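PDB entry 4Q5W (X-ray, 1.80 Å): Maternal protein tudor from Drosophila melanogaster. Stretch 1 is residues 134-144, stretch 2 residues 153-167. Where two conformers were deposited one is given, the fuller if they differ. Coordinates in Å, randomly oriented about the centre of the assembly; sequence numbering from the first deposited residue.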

ATOM      1  N   ASP A 134      -1.789   4.833 -12.010  1.00 21.37           N
ATOM      2  CA  ASP A 134      -3.185   5.060 -12.347  1.00 26.13           C
ATOM      3  C   ASP A 134      -3.465   4.572 -13.769  1.00 24.17           C
ATOM      4  O   ASP A 134      -4.546   4.052 -14.060  1.00 20.07           O
ATOM      5  CB  ASP A 134      -3.554   6.538 -12.193  1.00 37.61           C
ATOM      6  CG  ASP A 134      -5.054   6.762 -12.162  1.00 48.69           C
ATOM      7  OD1 ASP A 134      -5.687   6.412 -11.141  1.00 52.56           O
ATOM      8  OD2 ASP A 134      -5.600   7.285 -13.157  1.00 53.69           O
ATOM      9  N   SER A 135      -2.469   4.704 -14.642  1.00 22.13           N
ATOM     10  CA  SER A 135      -2.630   4.296 -16.036  1.00 21.20           C
ATOM     11  C   SER A 135      -2.787   2.783 -16.231  1.00 23.02           C
ATOM     12  O   SER A 135      -3.203   2.336 -17.305  1.00 23.83           O
ATOM     13  CB  SER A 135      -1.496   4.848 -16.921  1.00 24.20           C
ATOM     14  OG  SER A 135      -0.329   4.049 -16.853  1.00 23.42           O
ATOM     15  N   CYS A 136      -2.457   1.995 -15.208  1.00 16.28           N
ATOM     16  CA  CYS A 136      -2.703   0.551 -15.263  1.00 16.06           C
ATOM     17  C   CYS A 136      -3.576   0.077 -14.101  1.00 20.62           C
ATOM     18  O   CYS A 136      -3.695  -1.126 -13.851  1.00 21.22           O
ATOM     19  CB  CYS A 136      -1.388  -0.236 -15.300  1.00 17.01           C
ATOM     20  SG  CYS A 136      -0.279  -0.001 -13.897  1.00 18.06           S
ATOM     21  N   LYS A 137      -4.197   1.036 -13.417  1.00 18.20           N
ATOM     22  CA  LYS A 137      -4.947   0.791 -12.175  1.00 17.28           C
ATOM     23  C   LYS A 137      -4.156  -0.063 -11.185  1.00 16.37           C
ATOM     24  O   LYS A 137      -4.722  -0.918 -10.506  1.00 18.03           O
ATOM     25  CB  LYS A 137      -6.321   0.147 -12.438  1.00 23.35           C
ATOM     26  CG  LYS A 137      -7.075   0.670 -13.662  1.00 32.86           C
ATOM     27  CD  LYS A 137      -7.217   2.186 -13.665  1.00 41.14           C
ATOM     28  CE  LYS A 137      -8.193   2.683 -12.612  1.00 44.63           C
ATOM     29  NZ  LYS A 137      -8.330   4.168 -12.681  1.00 46.08           N
ATOM     30  N   GLY A 138      -2.847   0.167 -11.122  1.00 14.96           N
ATOM     31  CA  GLY A 138      -1.987  -0.508 -10.171  1.00 16.92           C
ATOM     32  C   GLY A 138      -1.637  -1.955 -10.478  1.00 15.68           C
ATOM     33  O   GLY A 138      -0.933  -2.587  -9.688  1.00 17.01           O
ATOM     34  N   VAL A 139      -2.114  -2.490 -11.601  1.00 12.30           N
ATOM     35  CA  VAL A 139      -1.857  -3.904 -11.913  1.00 11.74           C
ATOM     36  C   VAL A 139      -0.518  -4.068 -12.624  1.00 13.24           C
ATOM     37  O   VAL A 139      -0.301  -3.464 -13.674  1.00 15.01           O
ATOM     38  CB  VAL A 139      -2.972  -4.527 -12.771  1.00 17.26           C
ATOM     39  CG1 VAL A 139      -2.878  -6.049 -12.743  1.00 18.16           C
ATOM     40  CG2 VAL A 139      -4.333  -4.081 -12.266  1.00 18.67           C
ATOM     41  N   VAL A 140       0.359  -4.892 -12.048  1.00 10.65           N
ATOM     42  CA  VAL A 140       1.735  -5.043 -12.500  1.00 10.50           C
ATOM     43  C   VAL A 140       2.196  -6.491 -12.565  1.00 14.94           C
ATOM     44  O   VAL A 140       1.758  -7.348 -11.788  1.00 14.04           O
ATOM     45  CB  VAL A 140       2.731  -4.292 -11.585  1.00 10.77           C
ATOM     46  CG1 VAL A 140       2.602  -2.794 -11.763  1.00 11.55           C
ATOM     47  CG2 VAL A 140       2.524  -4.679 -10.108  1.00 10.50           C
ATOM     48  N   ALA A 141       3.095  -6.756 -13.501  1.00 14.08           N
ATOM     49  CA  ALA A 141       3.840  -7.998 -13.494  1.00 12.07           C
ATOM     50  C   ALA A 141       5.070  -7.795 -12.626  1.00 16.46           C
ATOM     51  O   ALA A 141       5.687  -6.726 -12.640  1.00 14.88           O
ATOM     52  CB  ALA A 141       4.228  -8.411 -14.916  1.00 12.85           C
ATOM     53  N   VAL A 142       5.418  -8.816 -11.854  1.00 15.88           N
ATOM     54  CA  VAL A 142       6.507  -8.690 -10.897  1.00 11.88           C
ATOM     55  C   VAL A 142       7.589  -9.735 -11.154  1.00 16.72           C
ATOM     56  O   VAL A 142       7.305 -10.925 -11.256  1.00 17.49           O
ATOM     57  CB  VAL A 142       5.990  -8.864  -9.443  1.00 12.31           C
ATOM     58  CG1 VAL A 142       7.132  -8.700  -8.428  1.00 12.38           C
ATOM     59  CG2 VAL A 142       4.860  -7.903  -9.164  1.00 15.98           C
ATOM     60  N   GLU A 143       8.826  -9.283 -11.305  1.00 14.25           N
ATOM     61  CA  GLU A 143       9.974 -10.176 -11.373  0.70 18.79           C
ATOM     62  C   GLU A 143      10.917  -9.873 -10.211  1.00 19.13           C
ATOM     63  O   GLU A 143      11.202  -8.705  -9.943  1.00 22.62           O
ATOM     64  CB  GLU A 143      10.705  -9.984 -12.704  0.70 18.00           C
ATOM     65  CG  GLU A 143      12.088 -10.607 -12.757  0.70 23.87           C
ATOM     66  CD  GLU A 143      12.737 -10.452 -14.117  0.70 28.89           C
ATOM     67  OE1 GLU A 143      11.993 -10.303 -15.111  0.70 26.48           O
ATOM     68  OE2 GLU A 143      13.989 -10.475 -14.193  0.70 28.27           O
ATOM     69  N   PHE A 144      11.412 -10.909  -9.540  1.00 20.07           N
ATOM     70  CA  PHE A 144      12.309 -10.699  -8.401  1.00 21.95           C
ATOM     71  C   PHE A 144      13.784 -10.561  -8.760  1.00 19.13           C
ATOM     72  O   PHE A 144      14.375 -11.441  -9.374  1.00 23.27           O
ATOM     73  CB  PHE A 144      12.102 -11.775  -7.332  1.00 23.14           C
ATOM     74  CG  PHE A 144      10.819 -11.615  -6.576  1.00 23.34           C
ATOM     75  CD1 PHE A 144      10.774 -10.851  -5.430  1.00 26.32           C
ATOM     76  CD2 PHE A 144       9.651 -12.194  -7.035  1.00 24.17           C
ATOM     77  CE1 PHE A 144       9.591 -10.676  -4.742  1.00 30.27           C
ATOM     78  CE2 PHE A 144       8.466 -12.020  -6.353  1.00 23.63           C
ATOM     79  CZ  PHE A 144       8.438 -11.263  -5.209  1.00 27.59           C
ATOM     80  N   VAL A 153      13.894  -6.829  -3.680  1.00 16.70           N
ATOM     81  CA  VAL A 153      13.966  -5.932  -4.821  1.00 17.65           C
ATOM     82  C   VAL A 153      13.327  -6.573  -6.050  1.00 16.92           C
ATOM     83  O   VAL A 153      13.593  -7.737  -6.349  1.00 21.27           O
ATOM     84  CB  VAL A 153      15.416  -5.546  -5.128  1.00 20.91           C
ATOM     85  CG1 VAL A 153      15.471  -4.591  -6.303  1.00 19.30           C
ATOM     86  CG2 VAL A 153      16.061  -4.922  -3.892  1.00 21.51           C
ATOM     87  N   VAL A 154      12.491  -5.809  -6.755  1.00 11.83           N
ATOM     88  CA  VAL A 154      11.721  -6.341  -7.875  1.00 18.63           C
ATOM     89  C   VAL A 154      11.754  -5.419  -9.082  1.00 16.61           C
ATOM     90  O   VAL A 154      12.080  -4.230  -8.963  1.00 19.95           O
ATOM     91  CB  VAL A 154      10.241  -6.495  -7.501  1.00 14.81           C
ATOM     92  CG1 VAL A 154      10.066  -7.514  -6.373  1.00 16.20           C
ATOM     93  CG2 VAL A 154       9.665  -5.149  -7.125  1.00 13.76           C
ATOM     94  N   ARG A 155      11.420  -5.983 -10.242  1.00 15.07           N
ATOM     95  CA  ARG A 155      11.169  -5.212 -11.452  1.00 14.01           C
ATOM     96  C   ARG A 155       9.683  -5.243 -11.739  1.00 14.30           C
ATOM     97  O   ARG A 155       9.082  -6.315 -11.748  1.00 20.36           O
ATOM     98  CB  ARG A 155      11.893  -5.809 -12.650  1.00 15.81           C
ATOM     99  CG  ARG A 155      13.377  -5.568 -12.672  1.00 23.35           C
ATOM    100  CD  ARG A 155      13.941  -6.010 -14.004  1.00 27.76           C
ATOM    101  NE  ARG A 155      15.352  -6.332 -13.874  1.00 40.24           N
ATOM    102  CZ  ARG A 155      15.796  -7.534 -13.528  1.00 47.07           C
ATOM    103  NH1 ARG A 155      14.934  -8.512 -13.292  1.00 45.21           N
ATOM    104  NH2 ARG A 155      17.097  -7.758 -13.421  1.00 53.81           N
ATOM    105  N   LEU A 156       9.092  -4.078 -11.980  1.00 13.59           N
ATOM    106  CA  LEU A 156       7.655  -3.992 -12.213  1.00 12.20           C
ATOM    107  C   LEU A 156       7.358  -3.591 -13.649  1.00 11.42           C
ATOM    108  O   LEU A 156       7.990  -2.684 -14.189  1.00 15.95           O
ATOM    109  CB  LEU A 156       7.028  -2.965 -11.267  1.00 13.66           C
ATOM    110  CG  LEU A 156       7.313  -3.163  -9.775  1.00 14.22           C
ATOM    111  CD1 LEU A 156       6.812  -1.962  -8.991  1.00 15.87           C
ATOM    112  CD2 LEU A 156       6.666  -4.439  -9.273  1.00 17.12           C
ATOM    113  N   THR A 157       6.401  -4.272 -14.267  1.00 13.20           N
ATOM    114  CA  THR A 157       5.965  -3.978 -15.629  0.50 16.60           C
ATOM    115  C   THR A 157       4.445  -3.769 -15.601  1.00 19.56           C
ATOM    116  O   THR A 157       3.750  -4.532 -14.938  1.00 16.45           O
ATOM    117  CB  THR A 157       6.310  -5.163 -16.564  0.50 16.06           C
ATOM    118  OG1 THR A 157       7.701  -5.495 -16.434  0.50 13.13           O
ATOM    119  CG2 THR A 157       6.018  -4.826 -18.007  0.50 12.31           C
ATOM    120  N   THR A 158       3.927  -2.762 -16.304  1.00 13.74           N
ATOM    121  CA  THR A 158       2.475  -2.573 -16.306  1.00 14.15           C
ATOM    122  C   THR A 158       1.822  -3.805 -16.913  1.00 16.04           C
ATOM    123  O   THR A 158       2.274  -4.320 -17.934  1.00 18.87           O
ATOM    124  CB  THR A 158       2.029  -1.313 -17.071  1.00 16.79           C
ATOM    125  OG1 THR A 158       2.426  -1.415 -18.447  1.00 17.86           O
ATOM    126  CG2 THR A 158       2.642  -0.066 -16.447  1.00 17.91           C
ATOM    127  N   LYS A 159       0.786  -4.309 -16.250  1.00 14.68           N
ATOM    128  CA  LYS A 159       0.119  -5.527 -16.697  1.00 12.64           C
ATOM    129  C   LYS A 159      -0.912  -5.182 -17.761  1.00 19.46           C
ATOM    130  O   LYS A 159      -2.105  -5.401 -17.581  1.00 20.66           O
ATOM    131  CB  LYS A 159      -0.533  -6.253 -15.516  1.00 12.52           C
ATOM    132  CG  LYS A 159      -0.870  -7.716 -15.822  1.00 20.64           C
ATOM    133  CD  LYS A 159       0.399  -8.500 -16.090  1.00 18.54           C
ATOM    134  CE  LYS A 159       0.101  -9.932 -16.521  1.00 25.16           C
ATOM    135  NZ  LYS A 159       1.341 -10.618 -17.008  1.00 27.79           N
ATOM    136  N   ASP A 160      -0.434  -4.637 -18.877  1.00 16.87           N
ATOM    137  CA  ASP A 160      -1.305  -4.231 -19.970  1.00 19.25           C
ATOM    138  C   ASP A 160      -0.533  -4.285 -21.281  1.00 17.91           C
ATOM    139  O   ASP A 160       0.609  -4.743 -21.306  1.00 18.99           O
ATOM    140  CB  ASP A 160      -1.952  -2.853 -19.722  1.00 19.16           C
ATOM    141  CG  ASP A 160      -0.943  -1.761 -19.396  1.00 19.66           C
ATOM    142  OD1 ASP A 160       0.198  -1.793 -19.895  1.00 14.26           O
ATOM    143  OD2 ASP A 160      -1.303  -0.836 -18.636  1.00 20.52           O
ATOM    144  N   LYS A 161      -1.145  -3.820 -22.361  1.00 21.65           N
ATOM    145  CA  LYS A 161      -0.562  -4.006 -23.691  1.00 22.54           C
ATOM    146  C   LYS A 161       0.775  -3.292 -23.902  1.00 21.83           C
ATOM    147  O   LYS A 161       1.548  -3.655 -24.799  1.00 20.81           O
ATOM    148  CB  LYS A 161      -1.561  -3.613 -24.785  1.00 29.41           C
ATOM    149  CG  LYS A 161      -1.954  -2.149 -24.785  1.00 31.57           C
ATOM    150  CD  LYS A 161      -2.749  -1.806 -26.042  1.00 40.46           C
ATOM    151  CE  LYS A 161      -3.093  -0.328 -26.083  1.00 46.01           C
ATOM    152  NZ  LYS A 161      -1.913   0.513 -25.721  1.00 48.92           N
ATOM    153  N   ARG A 162       1.044  -2.283 -23.082  1.00 18.80           N
ATOM    154  CA  ARG A 162       2.280  -1.513 -23.199  1.00 23.34           C
ATOM    155  C   ARG A 162       3.471  -2.272 -22.646  1.00 25.20           C
ATOM    156  O   ARG A 162       4.596  -2.080 -23.102  1.00 23.71           O
ATOM    157  CB  ARG A 162       2.172  -0.186 -22.445  1.00 20.83           C
ATOM    158  CG  ARG A 162       1.056   0.727 -22.905  1.00 22.26           C
ATOM    159  CD  ARG A 162       0.888   1.875 -21.923  1.00 25.25           C
ATOM    160  NE  ARG A 162       0.434   1.422 -20.608  1.00 23.70           N
ATOM    161  CZ  ARG A 162       0.378   2.205 -19.532  1.00 23.55           C
ATOM    162  NH1 ARG A 162      -0.052   1.723 -18.371  1.00 17.91           N
ATOM    163  NH2 ARG A 162       0.752   3.477 -19.622  1.00 29.34           N
ATOM    164  N   SER A 163       3.218  -3.122 -21.652  1.00 21.72           N
ATOM    165  CA  SER A 163       4.283  -3.762 -20.888  1.00 18.24           C
ATOM    166  C   SER A 163       5.346  -2.736 -20.510  1.00 21.16           C
ATOM    167  O   SER A 163       6.538  -2.939 -20.735  1.00 18.92           O
ATOM    168  CB  SER A 163       4.900  -4.936 -21.644  1.00 20.18           C
ATOM    169  OG  SER A 163       4.038  -6.065 -21.622  1.00 25.37           O
ATOM    170  N   LEU A 164       4.896  -1.633 -19.933  1.00 16.94           N
ATOM    171  CA  LEU A 164       5.782  -0.531 -19.611  1.00 17.14           C
ATOM    172  C   LEU A 164       6.733  -0.892 -18.472  1.00 16.46           C
ATOM    173  O   LEU A 164       6.297  -1.358 -17.418  1.00 14.08           O
ATOM    174  CB  LEU A 164       4.951   0.692 -19.273  1.00 18.84           C
ATOM    175  CG  LEU A 164       5.694   1.987 -19.013  1.00 20.19           C
ATOM    176  CD1 LEU A 164       4.939   3.106 -19.703  1.00 23.73           C
ATOM    177  CD2 LEU A 164       5.797   2.215 -17.507  1.00 19.31           C
ATOM    178  N   LYS A 165       8.027  -0.687 -18.699  1.00 14.45           N
ATOM    179  CA  LYS A 165       9.055  -1.057 -17.730  1.00 15.49           C
ATOM    180  C   LYS A 165       9.211   0.087 -16.753  1.00 15.97           C
ATOM    181  O   LYS A 165       9.805   1.117 -17.077  1.00 15.15           O
ATOM    182  CB  LYS A 165      10.385  -1.326 -18.438  1.00 22.00           C
ATOM    183  CG  LYS A 165      10.292  -2.380 -19.536  1.00 24.52           C
ATOM    184  CD  LYS A 165      11.624  -2.561 -20.267  1.00 24.35           C
ATOM    185  CE  LYS A 165      11.596  -3.827 -21.125  1.00 30.31           C
ATOM    186  NZ  LYS A 165      12.872  -4.082 -21.858  1.00 28.31           N
ATOM    187  N   ILE A 166       8.669  -0.087 -15.557  1.00 13.70           N
ATOM    188  CA  ILE A 166       8.464   1.053 -14.671  1.00 13.28           C
ATOM    189  C   ILE A 166       9.746   1.704 -14.166  1.00 10.76           C
ATOM    190  O   ILE A 166       9.828   2.923 -14.097  1.00 10.89           O
ATOM    191  CB  ILE A 166       7.516   0.693 -13.527  1.00 14.35           C
ATOM    192  CG1 ILE A 166       6.148   0.346 -14.107  1.00 17.28           C
ATOM    193  CG2 ILE A 166       7.367   1.860 -12.557  1.00 14.43           C
ATOM    194  CD1 ILE A 166       5.208  -0.301 -13.114  1.00 19.49           C
ATOM    195  N   TYR A 167      10.751   0.905 -13.826  1.00  9.77           N
ATOM    196  CA  TYR A 167      11.995   1.465 -13.298  1.00 11.27           C
ATOM    197  C   TYR A 167      12.635   2.399 -14.324  1.00 13.01           C
ATOM    198  O   TYR A 167      12.942   3.564 -14.033  1.00 12.77           O
ATOM    199  CB  TYR A 167      12.954   0.340 -12.880  1.00 10.35           C
ATOM    200  CG  TYR A 167      14.338   0.807 -12.459  1.00 15.19           C
ATOM    201  CD1 TYR A 167      14.515   1.560 -11.308  1.00 14.06           C
ATOM    202  CD2 TYR A 167      15.468   0.470 -13.200  1.00 16.92           C
ATOM    203  CE1 TYR A 167      15.777   1.984 -10.912  1.00 13.80           C
ATOM    204  CE2 TYR A 167      16.737   0.889 -12.805  1.00 17.75           C
ATOM    205  CZ  TYR A 167      16.878   1.648 -11.656  1.00 14.72           C
ATOM    206  OH  TYR A 167      18.125   2.064 -11.248  1.00 15.58           O
TER
HETATM  207  O   HOH W   1      -3.979  -0.570 -18.145  1.00 25.62           O

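The two stretches pair chiefly through antiparallel strands, 139-144 and 153-158, whose N-to-C directions differ by 146°. Two residue pairs carry the full reciprocal pattern of backbone hydrogen bonds. Ala141 N donates to Thr157 O at 2.7 Å, and Thr157 N returns a bond to Ala141 O at 3.0 Å; two residues further along, Glu143 N reaches Arg155 O at 3.0 Å and Arg155 N reaches Glu143 O at 2.7 Å. The ladder is extended past the end of the second strand by Lys159 N, which donates to Val139 O at 2.9 Å with a nearly straight angle of 163°. Alternating with these bonded pairs are the non-hydrogen-bonded ones, the last of them, Phe144 with Val154, lying beyond the Glu143 and Arg155 pair; here alpha carbons approach carbonyl oxygens: Val140 CA lies 3.2 Å from Thr157 O, Leu156 CA 3.4 Å from Ala141 O, and Val154 CA 3.2 Å from Glu143 O.

Because side chains alternate along a strand, the sheet has two distinct faces. Val142, Phe144, Val154 and Leu156 share one, and its cross-strand contacts are apolar. Val142 bridges two partners, with CG1 3.8 Å from Val154 CG1 and CG2 3.9 Å from Leu156 CD2. Val154 CG1 also packs obliquely against the Phe144 ring, 3.5 Å from CD1. Val140 adds to this packing, its CG2 4.2 Å from Leu156 CD2 and its CG1 3.9 Å from Ile166 CD1, so that the start of the helix is also drawn into the contact.

The other face carries Ala141, Glu143, Arg155 and Thr157. Here the charged pair is directly cross-strand, and the side-chain ends converge into a salt bridge, Glu143 OE2 to Arg155 NH1, at a very short 2.4 Å. The carboxylate oxygen lies at the edge of the guanidinium, near its plane. Glu143 was deposited in two conformers, and this distance belongs to the one given.

A second polar cluster joins the loop before the first strand to the turn after the second. Arg162 directs both NH1 and NH2 at Ser135 OG, at 2.8 and 3.0 Å, so a single hydroxyl oxygen accepts two guanidinium bonds. The arginine is itself held by Asp160 within its own stretch, through a salt bridge from NH1 to OD2 at 2.9 Å. The same carboxylate oxygen is linked to the first stretch by a water that donates to Asp160 OD2 at 2.7 Å and to Ser135 O at 3.1 Å. Cys136 lies beside this network, its CB 3.4 Å from Asp160 OD2 and its SG 3.9 Å from Thr158 CG2.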